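Local coordinates for hypothetical protein PA1835 (Pseudomonas aeruginosa, PDB 1YOC), which is of unknown function but has the hotdog fold of the PaaI-type thioesterase family, and so may hydrolyse acyl thioesters, with its substrate not established, at residues V37-G42 with A74-D79; I58-A63 with K100-V105; W88-M93 with I140-S145; A107-S112 with V124-Y129. One frame throughout, in Å; residues are numbered along the deposited sequence.

Contact 1: V37-G42 with A74-D79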
loop_
_atom_site.group_PDB
_atom_site.type_symbol
_atom_site.label_atom_id
_atom_site.label_comp_id
_atom_site.label_asym_id
_atom_site.label_seq_id
_atom_site.Cartn_x
_atom_site.Cartn_y
_atom_site.Cartn_z
ATOM N N VAL B 37 -14.296 -10.943 8.318
ATOM C CA VAL B 37 -15.656 -11.486 8.177
ATOM C C VAL B 37 -15.457 -13.002 8.263
ATOM O O VAL B 37 -16.236 -13.729 8.912
ATOM C CB VAL B 37 -16.277 -11.170 6.798
ATOM C CG1 VAL B 37 -17.645 -11.905 6.642
ATOM C CG2 VAL B 37 -16.451 -9.698 6.657
ATOM N N GLU B 38 -14.416 -13.493 7.601
ATOM C CA GLU B 38 -14.133 -14.924 7.649
ATOM C C GLU B 38 -12.655 -15.212 7.496
ATOM O O GLU B 38 -11.952 -14.521 6.760
ATOM C CB GLU B 38 -14.882 -15.683 6.552
ATOM C CG GLU B 38 -14.843 -17.186 6.811
ATOM C CD GLU B 38 -15.663 -18.010 5.802
ATOM O OE1 GLU B 38 -16.548 -17.434 5.125
ATOM O OE2 GLU B 38 -15.418 -19.234 5.705
ATOM N N LEU B 39 -12.182 -16.250 8.172
ATOM C CA LEU B 39 -10.777 -16.610 8.056
ATOM C C LEU B 39 -10.652 -18.108 8.335
ATOM O O LEU B 39 -11.083 -18.582 9.382
ATOM C CB LEU B 39 -9.937 -15.826 9.075
ATOM C CG LEU B 39 -8.446 -16.177 9.098
ATOM C CD1 LEU B 39 -7.801 -15.890 7.740
ATOM C CD2 LEU B 39 -7.717 -15.395 10.190
ATOM N N ARG B 40 -10.097 -18.847 7.386
ATOM C CA ARG B 40 -9.887 -20.271 7.549
ATOM C C ARG B 40 -8.856 -20.652 6.493
ATOM O O ARG B 40 -8.512 -19.851 5.634
ATOM C CB ARG B 40 -11.200 -21.036 7.312
ATOM C CG ARG B 40 -11.780 -20.877 5.898
ATOM C CD ARG B 40 -13.181 -21.545 5.797
ATOM N NE ARG B 40 -13.945 -20.997 4.669
ATOM C CZ ARG B 40 -13.782 -21.369 3.410
ATOM N NH1 ARG B 40 -12.891 -22.306 3.116
ATOM N NH2 ARG B 40 -14.491 -20.796 2.441
ATOM N N PRO B 41 -8.306 -21.871 6.575
ATOM C CA PRO B 41 -7.328 -22.288 5.576
ATOM C C PRO B 41 -8.018 -22.155 4.205
ATOM O O PRO B 41 -9.172 -22.570 4.045
ATOM C CB PRO B 41 -7.057 -23.761 5.958
ATOM C CG PRO B 41 -7.271 -23.742 7.478
ATOM C CD PRO B 41 -8.544 -22.925 7.578
ATOM N N GLY B 42 -7.326 -21.565 3.234
ATOM C CA GLY B 42 -7.906 -21.398 1.908
ATOM C C GLY B 42 -8.874 -20.237 1.670
ATOM O O GLY B 42 -9.315 -20.045 0.529
ATOM N N ALA B 74 -4.516 -11.597 2.333
ATOM C CA ALA B 74 -3.636 -12.577 1.715
ATOM C C ALA B 74 -2.644 -13.152 2.670
ATOM O O ALA B 74 -2.419 -14.364 2.675
ATOM C CB ALA B 74 -2.902 -11.969 0.527
ATOM N N GLY B 75 -2.046 -12.283 3.478
ATOM C CA GLY B 75 -1.041 -12.731 4.401
ATOM C C GLY B 75 -1.618 -13.611 5.493
ATOM O O GLY B 75 -1.035 -14.649 5.820
ATOM N N THR B 76 -2.748 -13.201 6.063
ATOM C CA THR B 76 -3.352 -14.008 7.119
ATOM C C THR B 76 -3.811 -15.366 6.536
ATOM O O THR B 76 -3.594 -16.432 7.144
ATOM C CB THR B 76 -4.513 -13.273 7.772
ATOM O OG1 THR B 76 -4.025 -12.030 8.320
ATOM C CG2 THR B 76 -5.037 -14.091 8.992
ATOM N N MET B 77 -4.430 -15.350 5.361
ATOM C CA MET B 77 -4.817 -16.647 4.766
ATOM C C MET B 77 -3.568 -17.553 4.554
ATOM O O MET B 77 -3.616 -18.752 4.797
ATOM C CB MET B 77 -5.508 -16.451 3.410
ATOM C CG MET B 77 -5.853 -17.792 2.733
ATOM S SD MET B 77 -6.919 -17.597 1.294
ATOM C CE MET B 77 -5.757 -16.713 0.215
ATOM N N THR B 78 -2.476 -16.991 4.050
ATOM C CA THR B 78 -1.251 -17.779 3.819
ATOM C C THR B 78 -0.765 -18.409 5.123
ATOM O O THR B 78 -0.462 -19.618 5.166
ATOM C CB THR B 78 -0.162 -16.893 3.214
ATOM O OG1 THR B 78 -0.611 -16.427 1.930
ATOM C CG2 THR B 78 1.181 -17.672 3.060
ATOM N N ASP B 79 -0.740 -17.599 6.177
ATOM C CA ASP B 79 -0.326 -18.060 7.512
ATOM C C ASP B 79 -1.228 -19.205 8.011
ATOM O O ASP B 79 -0.754 -20.154 8.663
ATOM C CB ASP B 79 -0.389 -16.901 8.512
ATOM C CG ASP B 79 0.336 -17.211 9.820
ATOM O OD1 ASP B 79 1.583 -17.360 9.761
ATOM O OD2 ASP B 79 -0.347 -17.321 10.884
#
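Leu39 and Thr76 meet methyl to methyl where strand 35-40 passes along helix 63-81. Both branches of the leucine fork converge on Thr76 CG2: Leu39 CD2 approaches Thr76 CG2 to 3.2 Å, tighter than ordinary carbon-carbon contact, while Leu39 CD1 stays 3.5 Å from Thr76 CG2. The two side chains cross at about a right angle. In Leu39, chi1 (177°) sets CG anti to the backbone N, and chi2 (61°) then turns the two methyls, which end nearer the helix than the CB direction suggests.

The second point of touch is Met77 against Gly42. Met77 SD lies 3.3 Å from Gly42 C and 3.5 Å from Gly42 O, so across this contact the sulfur meets backbone atoms of Gly42; the bend at chi3 (66°) carries CE on toward Val124. Gly42 has a positive phi, where a CB would jam against the preceding carbonyl oxygen.

Further out, polar bonds fix the surroundings. Thr76 OG1 is turned back to Leu72 O in its own helix, which agrees with the methyl being the branch offered to Leu39. Ser81 OG bonds with both Met77 O and Gly42 N, tying the end of the helix to the turn. On the strand, Arg40 NE forms a salt bridge with Glu38 OE2 at 2.5 Å, the acceptor lying in the guanidinium plane. Helix 2-13 adds Met7, which touches both Leu39 and Thr76.

Directly between the segments, the contact is close packing without hydrogen bonds or salt bridges; with the polar tie supplied by Ser81, fit and burial carry the direct contact.

Contact 2: I58-A63 with K100-V105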
loop_
_atom_site.group_PDB
_atom_site.type_symbol
_atom_site.label_atom_id
_atom_site.label_comp_id
_atom_site.label_asym_id
_atom_site.label_seq_id
_atom_site.Cartn_x
_atom_site.Cartn_y
_atom_site.Cartn_z
ATOM N N ILE B 58 -9.494 12.844 -3.925
ATOM C CA ILE B 58 -10.792 13.024 -4.553
ATOM C C ILE B 58 -11.895 12.482 -3.627
ATOM O O ILE B 58 -13.025 12.253 -4.051
ATOM C CB ILE B 58 -10.892 12.384 -5.950
ATOM C CG1 ILE B 58 -10.663 10.863 -5.890
ATOM C CG2 ILE B 58 -9.896 13.050 -6.857
ATOM C CD1 ILE B 58 -11.195 10.183 -7.123
ATOM N N GLY B 59 -11.546 12.321 -2.354
ATOM C CA GLY B 59 -12.487 11.869 -1.333
ATOM C C GLY B 59 -13.021 10.456 -1.475
ATOM O O GLY B 59 -14.128 10.160 -1.020
ATOM N N THR B 60 -12.260 9.583 -2.125
ATOM C CA THR B 60 -12.691 8.193 -2.217
ATOM C C THR B 60 -11.659 7.390 -1.412
ATOM O O THR B 60 -10.666 7.938 -0.927
ATOM C CB THR B 60 -12.837 7.694 -3.708
ATOM O OG1 THR B 60 -11.581 7.704 -4.369
ATOM C CG2 THR B 60 -13.787 8.605 -4.487
ATOM N N VAL B 61 -11.894 6.105 -1.250
ATOM C CA VAL B 61 -10.958 5.306 -0.447
ATOM C C VAL B 61 -9.614 5.211 -1.165
ATOM O O VAL B 61 -9.521 4.894 -2.363
ATOM C CB VAL B 61 -11.516 3.907 -0.141
ATOM C CG1 VAL B 61 -10.501 3.156 0.800
ATOM C CG2 VAL B 61 -12.877 4.040 0.619
ATOM N N HIS B 62 -8.566 5.483 -0.406
ATOM C CA HIS B 62 -7.221 5.535 -0.958
ATOM C C HIS B 62 -6.740 4.205 -1.495
ATOM O O HIS B 62 -6.932 3.168 -0.866
ATOM C CB HIS B 62 -6.286 6.031 0.140
ATOM C CG HIS B 62 -4.958 6.476 -0.355
ATOM N ND1 HIS B 62 -4.552 7.798 -0.325
ATOM C CD2 HIS B 62 -3.880 5.752 -0.734
ATOM C CE1 HIS B 62 -3.267 7.865 -0.635
ATOM N NE2 HIS B 62 -2.836 6.636 -0.884
ATOM N N ALA B 63 -6.123 4.279 -2.667
ATOM C CA ALA B 63 -5.567 3.092 -3.337
ATOM C C ALA B 63 -4.716 2.239 -2.386
ATOM O O ALA B 63 -4.773 0.982 -2.429
ATOM C CB ALA B 63 -4.676 3.540 -4.539
ATOM N N LYS B 100 -13.381 3.854 -8.662
ATOM C CA LYS B 100 -13.224 4.593 -7.405
ATOM C C LYS B 100 -13.968 3.818 -6.326
ATOM O O LYS B 100 -15.028 3.256 -6.573
ATOM C CB LYS B 100 -13.821 6.008 -7.509
ATOM C CG LYS B 100 -13.212 6.841 -8.653
ATOM C CD LYS B 100 -11.737 6.463 -8.896
ATOM C CE LYS B 100 -11.094 7.320 -9.987
ATOM N NZ LYS B 100 -11.024 8.723 -9.528
ATOM N N ALA B 101 -13.433 3.827 -5.109
ATOM C CA ALA B 101 -14.035 3.092 -3.989
ATOM C C ALA B 101 -14.752 4.134 -3.148
ATOM O O ALA B 101 -14.132 4.897 -2.384
ATOM C CB ALA B 101 -12.954 2.401 -3.189
ATOM N N THR B 102 -16.064 4.166 -3.307
ATOM C CA THR B 102 -16.862 5.216 -2.649
ATOM C C THR B 102 -17.640 4.856 -1.395
ATOM O O THR B 102 -18.591 5.558 -1.014
ATOM C CB THR B 102 -17.844 5.776 -3.681
ATOM O OG1 THR B 102 -18.796 4.761 -3.995
ATOM C CG2 THR B 102 -17.085 6.197 -4.960
ATOM N N GLY B 103 -17.261 3.765 -0.745
ATOM C CA GLY B 103 -17.959 3.367 0.473
ATOM C C GLY B 103 -17.161 2.300 1.198
ATOM O O GLY B 103 -15.977 2.114 0.881
ATOM N N ASP B 104 -17.774 1.626 2.171
ATOM C CA ASP B 104 -17.083 0.580 2.917
ATOM C C ASP B 104 -16.626 -0.518 1.975
ATOM O O ASP B 104 -17.329 -0.883 1.046
ATOM C CB ASP B 104 -17.979 -0.018 4.015
ATOM C CG ASP B 104 -18.463 1.036 5.021
ATOM O OD1 ASP B 104 -17.798 2.086 5.248
ATOM O OD2 ASP B 104 -19.536 0.804 5.599
ATOM N N VAL B 105 -15.438 -1.023 2.256
ATOM C CA VAL B 105 -14.780 -2.036 1.441
ATOM C C VAL B 105 -14.796 -3.453 2.005
ATOM O O VAL B 105 -14.714 -3.651 3.225
ATOM C CB VAL B 105 -13.284 -1.607 1.232
ATOM C CG1 VAL B 105 -12.593 -2.569 0.298
ATOM C CG2 VAL B 105 -13.238 -0.196 0.607
HETATM O O HOH W 1 -10.919 5.006 -4.550
#
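Val61 has more surface buried here than any other residue, and it meets Ala101 through both backbone and side chain. Val61 N donates to Ala101 O at 2.8 Å, with an N-H...O angle of 179° and the donor in the carbonyl plane. Beside this bond, Val61 CB packs 3.7 Å from Ala101 CB. With CG1 anti to the backbone N (chi1 -176°), the other methyl, CG2, sits beside that N; Val61 CG2 then reaches within 3.7 Å of Gly103 O and makes a looser contact with Val105 CG2.

Thr60 holds the neighbouring place. Its CB lies 3.4 Å from Ala101 O, on the same carbonyl that accepts from Val61, and its methyl is directed at Lys100 CB and Thr102 CG2, crossing both side chains obliquely. Thr60 OG1 has a bond with Asn56 ND2 and another with a water.

The segments are two loops at one end of the hotdog fold. Residues 58-63 lead into helix 63-81, with His62 at its N-cap position, and residues 100-105 lead into strand 105-110. In related PaaI-type thioesterases, the loop before the central helix lies near the thioester pocket at the dimer interface; here the His62 ring meets Phe29 of the second subunit edge-to-face, consistent with a similar location.

Ala101 N completes the joint through the same water, which accepts from Ala101 N at 2.8 Å and donates to Val61 O at 2.6 Å, bridging the two backbones. Its third partner, Thr60 OG1, lies 2.8 Å from the water oxygen.

Contact 3: W88-M93 with I140-S145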
loop_
_atom_site.group_PDB
_atom_site.type_symbol
_atom_site.label_atom_id
_atom_site.label_comp_id
_atom_site.label_asym_id
_atom_site.label_seq_id
_atom_site.Cartn_x
_atom_site.Cartn_y
_atom_site.Cartn_z
ATOM N N TRP B 88 6.505 -18.276 5.350
ATOM C CA TRP B 88 6.157 -17.480 4.173
ATOM C C TRP B 88 6.637 -16.048 4.328
ATOM O O TRP B 88 6.740 -15.513 5.446
ATOM C CB TRP B 88 4.624 -17.444 3.981
ATOM C CG TRP B 88 3.872 -16.869 5.181
ATOM C CD1 TRP B 88 3.563 -17.525 6.375
ATOM C CD2 TRP B 88 3.362 -15.542 5.332
ATOM N NE1 TRP B 88 2.915 -16.688 7.226
ATOM C CE2 TRP B 88 2.767 -15.462 6.627
ATOM C CE3 TRP B 88 3.335 -14.407 4.504
ATOM C CZ2 TRP B 88 2.162 -14.287 7.111
ATOM C CZ3 TRP B 88 2.723 -13.234 4.988
ATOM C CH2 TRP B 88 2.154 -13.183 6.269
ATOM N N ILE B 89 6.903 -15.429 3.182
ATOM C CA ILE B 89 7.313 -14.036 3.155
ATOM C C ILE B 89 6.808 -13.430 1.834
ATOM O O ILE B 89 6.983 -14.030 0.775
ATOM C CB ILE B 89 8.896 -13.900 3.281
ATOM C CG1 ILE B 89 9.295 -12.440 3.335
ATOM C CG2 ILE B 89 9.600 -14.467 2.096
ATOM C CD1 ILE B 89 8.403 -11.669 4.281
ATOM N N PRO B 90 6.119 -12.279 1.905
ATOM C CA PRO B 90 5.634 -11.655 0.668
ATOM C C PRO B 90 6.857 -11.144 -0.074
ATOM O O PRO B 90 7.762 -10.556 0.545
ATOM C CB PRO B 90 4.799 -10.474 1.154
ATOM C CG PRO B 90 4.357 -10.874 2.521
ATOM C CD PRO B 90 5.592 -11.573 3.089
ATOM N N ARG B 91 6.891 -11.356 -1.382
ATOM C CA ARG B 91 8.027 -10.881 -2.192
ATOM C C ARG B 91 7.604 -9.947 -3.297
ATOM O O ARG B 91 8.431 -9.241 -3.846
ATOM C CB ARG B 91 8.789 -12.070 -2.799
ATOM C CG ARG B 91 9.638 -12.789 -1.800
ATOM C CD ARG B 91 10.835 -11.890 -1.438
ATOM N NE ARG B 91 11.715 -12.556 -0.489
ATOM C CZ ARG B 91 12.439 -11.933 0.448
ATOM N NH1 ARG B 91 12.405 -10.605 0.573
ATOM N NH2 ARG B 91 13.178 -12.646 1.295
ATOM N N GLY B 92 6.325 -9.948 -3.649
ATOM C CA GLY B 92 5.893 -9.028 -4.670
ATOM C C GLY B 92 4.388 -8.856 -4.645
ATOM O O GLY B 92 3.662 -9.636 -4.020
ATOM N N MET B 93 3.917 -7.814 -5.308
ATOM C CA MET B 93 2.471 -7.591 -5.389
ATOM C C MET B 93 2.170 -6.770 -6.630
ATOM O O MET B 93 2.919 -5.843 -6.965
ATOM C CB MET B 93 1.931 -6.835 -4.158
ATOM C CG MET B 93 0.450 -6.401 -4.350
ATOM S SD MET B 93 -0.229 -5.546 -2.894
ATOM C CE MET B 93 0.710 -4.005 -2.947
ATOM N N ILE B 140 -0.668 -11.167 -4.696
ATOM C CA ILE B 140 0.476 -11.038 -3.814
ATOM C C ILE B 140 1.227 -12.378 -3.869
ATOM O O ILE B 140 0.672 -13.432 -3.589
ATOM C CB ILE B 140 0.018 -10.731 -2.390
ATOM C CG1 ILE B 140 -0.716 -9.378 -2.373
ATOM C CG2 ILE B 140 1.256 -10.710 -1.443
ATOM C CD1 ILE B 140 -1.449 -9.061 -1.029
ATOM N N THR B 141 2.494 -12.293 -4.257
ATOM C CA THR B 141 3.344 -13.458 -4.383
ATOM C C THR B 141 4.056 -13.693 -3.070
ATOM O O THR B 141 4.789 -12.826 -2.581
ATOM C CB THR B 141 4.374 -13.256 -5.504
ATOM O OG1 THR B 141 3.659 -13.078 -6.742
ATOM C CG2 THR B 141 5.281 -14.484 -5.625
ATOM N N MET B 142 3.771 -14.850 -2.491
ATOM C CA MET B 142 4.349 -15.283 -1.235
ATOM C C MET B 142 5.443 -16.298 -1.531
ATOM O O MET B 142 5.219 -17.249 -2.303
ATOM C CB MET B 142 3.291 -15.995 -0.384
ATOM C CG MET B 142 2.060 -15.167 -0.108
ATOM S SD MET B 142 2.492 -13.618 0.775
ATOM C CE MET B 142 0.854 -13.040 1.225
ATOM N N TYR B 143 6.638 -16.099 -0.962
ATOM C CA TYR B 143 7.691 -17.105 -1.158
ATOM C C TYR B 143 7.590 -18.040 0.064
ATOM O O TYR B 143 7.736 -17.598 1.213
ATOM C CB TYR B 143 9.089 -16.515 -1.190
ATOM C CG TYR B 143 10.103 -17.617 -1.448
ATOM C CD1 TYR B 143 10.191 -18.205 -2.700
ATOM C CD2 TYR B 143 10.950 -18.089 -0.433
ATOM C CE1 TYR B 143 11.122 -19.248 -2.952
ATOM C CE2 TYR B 143 11.868 -19.136 -0.676
ATOM C CZ TYR B 143 11.945 -19.697 -1.947
ATOM O OH TYR B 143 12.904 -20.676 -2.285
ATOM N N VAL B 144 7.327 -19.319 -0.195
ATOM C CA VAL B 144 7.105 -20.274 0.879
ATOM C C VAL B 144 8.246 -21.256 0.883
ATOM O O VAL B 144 8.633 -21.768 -0.158
ATOM C CB VAL B 144 5.761 -21.040 0.664
ATOM C CG1 VAL B 144 5.569 -22.120 1.758
ATOM C CG2 VAL B 144 4.594 -20.050 0.665
ATOM N N SER B 145 8.786 -21.507 2.063
ATOM C CA SER B 145 9.898 -22.442 2.175
ATOM C C SER B 145 9.791 -23.334 3.424
ATOM O O SER B 145 9.231 -22.921 4.444
ATOM C CB SER B 145 11.200 -21.653 2.221
ATOM O OG SER B 145 11.232 -20.832 3.381
#
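A classic beta bulge interrupts the antiparallel ladder of strands 86-97 and 133-146: Arg91 and Gly92 both face Thr141. Thr141 O accepts from Arg91 N at 2.8 Å, almost straight at 177° and nearly along the C=O axis, and only weakly from Gly92 N, at 3.4 Å. Thr141 N in turn donates to Gly92 O at 2.9 Å. Before the bulge, Ile89 and Tyr143 form a hydrogen-bonded pair, with Tyr143 N to Ile89 O the shorter bond at 2.7 Å.

On the face that bears Trp88, Pro90 and Met142, the sulfur is the meeting point. Met142 SD lies 3.7 Å from Pro90 CG and 3.9 Å from Trp88 CE3, a Met-aromatic contact in which the sulfur comes obliquely to the indole. Trp88 CG is set between the backbone N and the carbonyl carbon (chi1 58°), and the indole runs alongside Met142, both pointing the same way; its NE1 bonds with Asp79 OD1 of the central helix. Farther along this face, Met93 CG packs 3.8 Å from Ile140 CG1. The opposite face carries Tyr143, whose CB touches Arg91 CG at 3.8 Å.

Gly92 and Met93 also pair with a strand of the second subunit, and Arg91 NH1 bonds with Tyr97 O of that subunit. The sheet therefore runs on across the interface, as is typical of the hotdog dimer.

Contact 4: A107-S112 with V124-Y129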
loop_
_atom_site.group_PDB
_atom_site.type_symbol
_atom_site.label_atom_id
_atom_site.label_comp_id
_atom_site.label_asym_id
_atom_site.label_seq_id
_atom_site.Cartn_x
_atom_site.Cartn_y
_atom_site.Cartn_z
ATOM N N ALA B 107 -12.811 -7.110 1.130
ATOM C CA ALA B 107 -11.758 -7.695 0.315
ATOM C C ALA B 107 -11.795 -9.192 0.496
ATOM O O ALA B 107 -11.840 -9.687 1.618
ATOM C CB ALA B 107 -10.374 -7.111 0.739
ATOM N N VAL B 108 -11.749 -9.920 -0.619
ATOM C CA VAL B 108 -11.829 -11.364 -0.584
ATOM C C VAL B 108 -10.584 -12.004 -1.162
ATOM O O VAL B 108 -10.156 -11.665 -2.273
ATOM C CB VAL B 108 -13.071 -11.840 -1.405
ATOM C CG1 VAL B 108 -13.103 -13.374 -1.454
ATOM C CG2 VAL B 108 -14.385 -11.249 -0.806
ATOM N N ALA B 109 -9.995 -12.935 -0.406
ATOM C CA ALA B 109 -8.811 -13.653 -0.861
ATOM C C ALA B 109 -9.258 -15.110 -0.977
ATOM O O ALA B 109 -9.435 -15.815 0.029
ATOM C CB ALA B 109 -7.612 -13.490 0.199
ATOM N N ASP B 110 -9.479 -15.550 -2.214
ATOM C CA ASP B 110 -9.943 -16.932 -2.479
ATOM C C ASP B 110 -8.733 -17.832 -2.689
ATOM O O ASP B 110 -8.092 -17.750 -3.738
ATOM C CB ASP B 110 -10.808 -16.878 -3.755
ATOM C CG ASP B 110 -11.295 -18.250 -4.220
ATOM O OD1 ASP B 110 -10.914 -19.275 -3.622
ATOM O OD2 ASP B 110 -12.087 -18.266 -5.184
ATOM N N GLY B 111 -8.418 -18.683 -1.706
ATOM C CA GLY B 111 -7.259 -19.563 -1.806
ATOM C C GLY B 111 -7.626 -20.993 -2.191
ATOM O O GLY B 111 -6.811 -21.891 -2.020
ATOM N N SER B 112 -8.842 -21.201 -2.709
ATOM C CA SER B 112 -9.283 -22.551 -3.060
ATOM C C SER B 112 -8.492 -23.252 -4.170
ATOM O O SER B 112 -8.505 -24.482 -4.227
ATOM C CB SER B 112 -10.793 -22.564 -3.433
ATOM O OG SER B 112 -11.019 -21.887 -4.651
ATOM N N VAL B 124 -1.255 -15.290 -4.439
ATOM C CA VAL B 124 -2.559 -15.166 -3.801
ATOM C C VAL B 124 -3.403 -14.033 -4.403
ATOM O O VAL B 124 -2.990 -12.863 -4.439
ATOM C CB VAL B 124 -2.379 -14.892 -2.318
ATOM C CG1 VAL B 124 -3.742 -14.804 -1.649
ATOM C CG2 VAL B 124 -1.476 -15.971 -1.707
ATOM N N PRO B 125 -4.615 -14.357 -4.873
ATOM C CA PRO B 125 -5.480 -13.329 -5.464
ATOM C C PRO B 125 -6.385 -12.652 -4.438
ATOM O O PRO B 125 -6.820 -13.264 -3.448
ATOM C CB PRO B 125 -6.321 -14.129 -6.483
ATOM C CG PRO B 125 -6.572 -15.420 -5.710
ATOM C CD PRO B 125 -5.171 -15.710 -5.056
ATOM N N VAL B 126 -6.669 -11.384 -4.683
ATOM C CA VAL B 126 -7.575 -10.636 -3.819
ATOM C C VAL B 126 -8.416 -9.716 -4.708
ATOM O O VAL B 126 -7.904 -9.098 -5.653
ATOM C CB VAL B 126 -6.821 -9.705 -2.816
ATOM C CG1 VAL B 126 -7.835 -8.971 -1.939
ATOM C CG2 VAL B 126 -5.854 -10.529 -1.903
ATOM N N VAL B 127 -9.709 -9.639 -4.423
ATOM C CA VAL B 127 -10.557 -8.684 -5.126
ATOM C C VAL B 127 -11.249 -7.847 -4.041
ATOM O O VAL B 127 -11.709 -8.387 -3.032
ATOM C CB VAL B 127 -11.598 -9.385 -6.020
ATOM C CG1 VAL B 127 -12.471 -8.341 -6.730
ATOM C CG2 VAL B 127 -10.850 -10.208 -7.098
ATOM N N ALA B 128 -11.265 -6.524 -4.216
ATOM C CA ALA B 128 -11.944 -5.682 -3.240
ATOM C C ALA B 128 -13.184 -5.119 -3.922
ATOM O O ALA B 128 -13.161 -4.790 -5.110
ATOM C CB ALA B 128 -11.029 -4.523 -2.717
ATOM N N TYR B 129 -14.233 -5.029 -3.113
ATOM C CA TYR B 129 -15.552 -4.567 -3.521
ATOM C C TYR B 129 -16.087 -3.427 -2.665
ATOM O O TYR B 129 -15.754 -3.308 -1.464
ATOM C CB TYR B 129 -16.578 -5.697 -3.339
ATOM C CG TYR B 129 -16.292 -6.977 -4.059
ATOM C CD1 TYR B 129 -16.860 -7.236 -5.314
ATOM C CD2 TYR B 129 -15.427 -7.939 -3.504
ATOM C CE1 TYR B 129 -16.579 -8.410 -6.013
ATOM C CE2 TYR B 129 -15.132 -9.130 -4.201
ATOM C CZ TYR B 129 -15.716 -9.355 -5.455
ATOM O OH TYR B 129 -15.460 -10.537 -6.155
HETATM O O HOH W 2 -9.707 -13.703 -4.391
#
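Val108 and Val127 exchange two backbone hydrogen bonds: Val108 N to Val127 O at 2.9 Å, 170° at the hydrogen, and Val127 N to Val108 O at 3.0 Å. Val108 O has a second donor in a bound water 3.0 Å away. That water accepts from Asp110 N at 2.9 Å and also donates, weakly, to Pro125 O, standing between the strands where direct pairing stops. Pro125 has no N-H to give; its CG instead lies 3.4 Å from Asp110 O.

These strands, 105-110 and 120-130, form a beta hairpin at the middle of the antiparallel sheet of the hotdog fold. Ala107 and Ala109 also have backbone bonds with Val46 and Ala44 on one flank, and Val124 and Val126 with Ile140 and Ala138 on the other. On the face toward helix 63-81, Ala109 CB meets Val126 CG2 at 4.0 Å, while Ala107 CB meets Val126 CG1 at 4.1 Å; with CG1 anti to the backbone N (chi1 -179°), the valine offers one methyl to each alanine.

On the opposite face, which bears Val108 and Val127, Val108 CG2 comes obliquely to the Tyr129 ring at CE2, and the same ring takes a cation-pi contact from Arg106. Where strand 105-110 ends, Asp110 OD1 accepts from Ser112 N at 3.0 Å, an Asx turn, and Gly111 O accepts from Trp116 NE1.

Helix 63-81 and the curved sheet connect the set. Contact 1 touches contact 4, their centres 10 Å apart: Gly42 O lies 2.8 Å from Gly111 N, a probable hydrogen bond, and Met77 CE meets Val124 CG1. It also touches contact 3, 14 Å away between centres, where Thr78 packs on the Trp88 indole. Contacts 3 and 4 share the sheet through adjacent strands, with Ile140 O 2.8 Å from Val124 N. Contact 2 lies at the far end, about 24 Å from contact 1 between centres, and joins contact 4 through Val105 on Ala128. Contacts 2 and 3 both reach the second subunit: contact 3 by extending the sheet, contact 2 through His62, probably near where related thioesterases have their pocket.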